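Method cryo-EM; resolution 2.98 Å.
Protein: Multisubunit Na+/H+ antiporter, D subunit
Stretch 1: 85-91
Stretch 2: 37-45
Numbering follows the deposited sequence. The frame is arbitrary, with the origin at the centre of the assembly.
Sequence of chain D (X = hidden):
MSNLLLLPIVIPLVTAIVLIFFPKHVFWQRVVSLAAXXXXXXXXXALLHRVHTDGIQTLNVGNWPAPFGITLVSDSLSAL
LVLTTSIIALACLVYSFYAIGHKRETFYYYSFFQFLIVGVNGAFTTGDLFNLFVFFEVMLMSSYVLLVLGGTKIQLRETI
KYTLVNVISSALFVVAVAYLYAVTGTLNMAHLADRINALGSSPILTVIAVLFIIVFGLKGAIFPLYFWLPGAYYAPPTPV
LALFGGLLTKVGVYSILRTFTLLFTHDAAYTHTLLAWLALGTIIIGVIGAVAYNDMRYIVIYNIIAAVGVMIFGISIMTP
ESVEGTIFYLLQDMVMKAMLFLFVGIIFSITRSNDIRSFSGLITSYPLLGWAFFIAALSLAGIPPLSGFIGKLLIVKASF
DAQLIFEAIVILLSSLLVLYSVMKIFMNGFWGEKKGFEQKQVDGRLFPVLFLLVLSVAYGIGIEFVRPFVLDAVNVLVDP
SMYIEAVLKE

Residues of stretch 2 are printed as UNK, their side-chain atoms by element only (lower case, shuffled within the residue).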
# COMPACT_ATOMS: atom_id res chain seq x y z
N THR D 85 57.25 5.23 -25.56
CA THR D 85 56.38 6.18 -24.86
C THR D 85 56.57 6.10 -23.35
O THR D 85 56.62 7.14 -22.67
CB THR D 85 54.92 5.87 -25.22
OG1 THR D 85 54.74 5.97 -26.64
CG2 THR D 85 53.97 6.82 -24.53
N SER D 86 56.72 4.89 -22.82
CA SER D 86 56.90 4.68 -21.39
C SER D 86 58.20 5.29 -20.88
O SER D 86 58.23 5.93 -19.82
CB SER D 86 56.85 3.19 -21.09
OG SER D 86 55.62 2.63 -21.49
N ILE D 87 59.29 5.09 -21.64
CA ILE D 87 60.59 5.64 -21.26
C ILE D 87 60.56 7.17 -21.29
O ILE D 87 61.05 7.84 -20.36
CB ILE D 87 61.68 5.08 -22.19
CG1 ILE D 87 61.79 3.56 -22.04
CG2 ILE D 87 63.01 5.73 -21.91
CD1 ILE D 87 62.15 3.11 -20.66
N ILE D 88 59.98 7.74 -22.35
CA ILE D 88 59.87 9.19 -22.47
C ILE D 88 59.01 9.76 -21.35
O ILE D 88 59.34 10.81 -20.77
CB ILE D 88 59.31 9.58 -23.86
CG1 ILE D 88 60.29 9.19 -24.96
CG2 ILE D 88 59.06 11.07 -23.97
CD1 ILE D 88 59.66 9.22 -26.34
N ALA D 89 57.94 9.04 -20.98
CA ALA D 89 57.05 9.49 -19.92
C ALA D 89 57.75 9.49 -18.56
O ALA D 89 57.56 10.43 -17.78
CB ALA D 89 55.81 8.61 -19.88
N LEU D 90 58.56 8.47 -18.29
CA LEU D 90 59.30 8.42 -17.03
C LEU D 90 60.31 9.56 -16.91
O LEU D 90 60.40 10.22 -15.86
CB LEU D 90 59.98 7.07 -16.89
CG LEU D 90 60.81 6.82 -15.64
CD1 LEU D 90 59.96 6.95 -14.40
CD2 LEU D 90 61.42 5.44 -15.72
N ALA D 91 61.06 9.81 -17.99
CA ALA D 91 62.05 10.90 -17.96
C ALA D 91 61.38 12.26 -17.83
O ALA D 91 61.84 13.11 -17.04
CB ALA D 91 62.90 10.85 -19.22
N UNK D 37 54.30 4.84 -13.18
CA UNK D 37 55.04 4.95 -14.43
C UNK D 37 56.12 3.88 -14.54
O UNK D 37 56.35 3.32 -15.62
c UNK D 37 56.18 6.56 -15.95
c UNK D 37 55.64 6.35 -14.55
o UNK D 37 54.61 7.32 -14.34
N UNK D 38 56.78 3.56 -13.41
CA UNK D 38 57.75 2.46 -13.41
C UNK D 38 57.07 1.13 -13.70
O UNK D 38 57.57 0.31 -14.49
c UNK D 38 59.39 3.69 -11.96
c UNK D 38 59.40 1.22 -11.97
c UNK D 38 58.53 2.45 -12.08
N UNK D 39 55.89 0.91 -13.12
CA UNK D 39 55.11 -0.28 -13.45
C UNK D 39 54.65 -0.31 -14.90
O UNK D 39 54.55 -1.39 -15.50
N UNK D 40 54.38 0.86 -15.48
CA UNK D 40 54.05 0.96 -16.90
C UNK D 40 55.22 0.52 -17.78
O UNK D 40 55.02 -0.19 -18.77
c UNK D 40 53.65 2.39 -17.23
c UNK D 40 53.28 2.74 -18.66
c UNK D 40 53.04 4.23 -18.79
c UNK D 40 52.06 1.97 -19.07
N UNK D 41 56.44 0.95 -17.43
CA UNK D 41 57.63 0.55 -18.18
C UNK D 41 57.84 -0.96 -18.10
O UNK D 41 58.13 -1.62 -19.11
c UNK D 41 58.86 1.32 -17.68
c UNK D 41 58.69 2.80 -17.89
c UNK D 41 60.12 0.85 -18.38
N UNK D 42 57.66 -1.53 -16.90
CA UNK D 42 57.84 -2.98 -16.73
C UNK D 42 56.78 -3.77 -17.50
O UNK D 42 57.09 -4.78 -18.15
c UNK D 42 59.02 -2.65 -14.55
c UNK D 42 57.85 -3.32 -15.23
c UNK D 42 57.94 -4.82 -15.01
N UNK D 43 55.54 -3.29 -17.49
CA UNK D 43 54.46 -3.98 -18.21
C UNK D 43 54.63 -3.88 -19.72
O UNK D 43 54.32 -4.83 -20.44
c UNK D 43 53.11 -3.41 -17.79
N UNK D 44 55.14 -2.74 -20.21
CA UNK D 44 55.37 -2.60 -21.64
C UNK D 44 56.53 -3.47 -22.11
O UNK D 44 56.49 -4.03 -23.21
o UNK D 44 56.76 -0.66 -21.30
c UNK D 44 55.62 -1.14 -21.97
N UNK D 45 57.57 -3.61 -21.27
CA UNK D 45 58.64 -4.54 -21.59
C UNK D 45 58.18 -5.99 -21.62
O UNK D 45 58.59 -6.77 -22.49

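Position 37 carries three side-chain atoms: a CB bearing one oxygen and one carbon. That fork identifies Thr 37. Its CB points toward the other helix, and its methyl CG2 lies 3.8 Å from CA of Leu 90 and 4.4 Å from CB of Ala 89. The residue thus offers carbon to the backbone of stretch 1 and to the side chains of Ala 89 and Leu 90, while its OG1 is hydrogen-bonded elsewhere in the structure.

Position 38 has three carbons, a CB carrying two methyls, so the residue is Val 38. Its CA-to-CB bond points away from stretch 1, yet CG2 still comes within 4.1 Å of CD1 of Leu 90, an apolar contact.

Position 39 has no side-chain atoms and is Gly 39. It touches nothing on stretch 1, and even an ideal CB would find none of that stretch within 5.5 Å; this contact does not explain the glycine.

Position 40 shows four carbons, forked at the second, which means Leu 40. CB points toward stretch 1, and the branching carbon CG sits 3.7 Å from OG of Ser 86. The leucine thus lays its carbon surface against the serine side chain.

Position 41 again has a CB bearing two methyls: Val 41. CG2 lies 3.7 Å from CB of Ser 86 and 4.4 Å from CD2 of Leu 90, while CG1 lies 3.8 Å from CD1 of Ile 87. A short, branched side chain can meet three neighbours here, where CA of Val 41 is 5.3 Å from CA of Ser 86.

Position 42, with the same three-carbon fork, is Val 42; it is exposed and out of reach of stretch 1. Position 43 has one carbon, hence Ala 43, pointing sideways without contact.

Position 44 has one carbon followed by one oxygen: Ser 44. It points toward stretch 1, with its OG 3.5 Å from OG of Ser 86. The same OG is 2.8 Å from O of Val 41 and 3.1 Å from O of Leu 40, so the backbone of its own helix offers it polar company in a buried setting.

Position 45 has no side-chain atoms and is Gly 45, beyond the contact.

The helices run nearly antiparallel, at 164°, and their axes approach to 9.0 Å. Ser 86 fits among Leu 40, Val 41 and Ser 44; about one turn along, Leu 90 meets Thr 37, Val 38 and Val 41. No clear hydrogen bond crosses the pair; close packing of mostly small and branched side chains dominates the 343 Å² buried.

Stretch 2, residues 37-45: TVGLVVASG
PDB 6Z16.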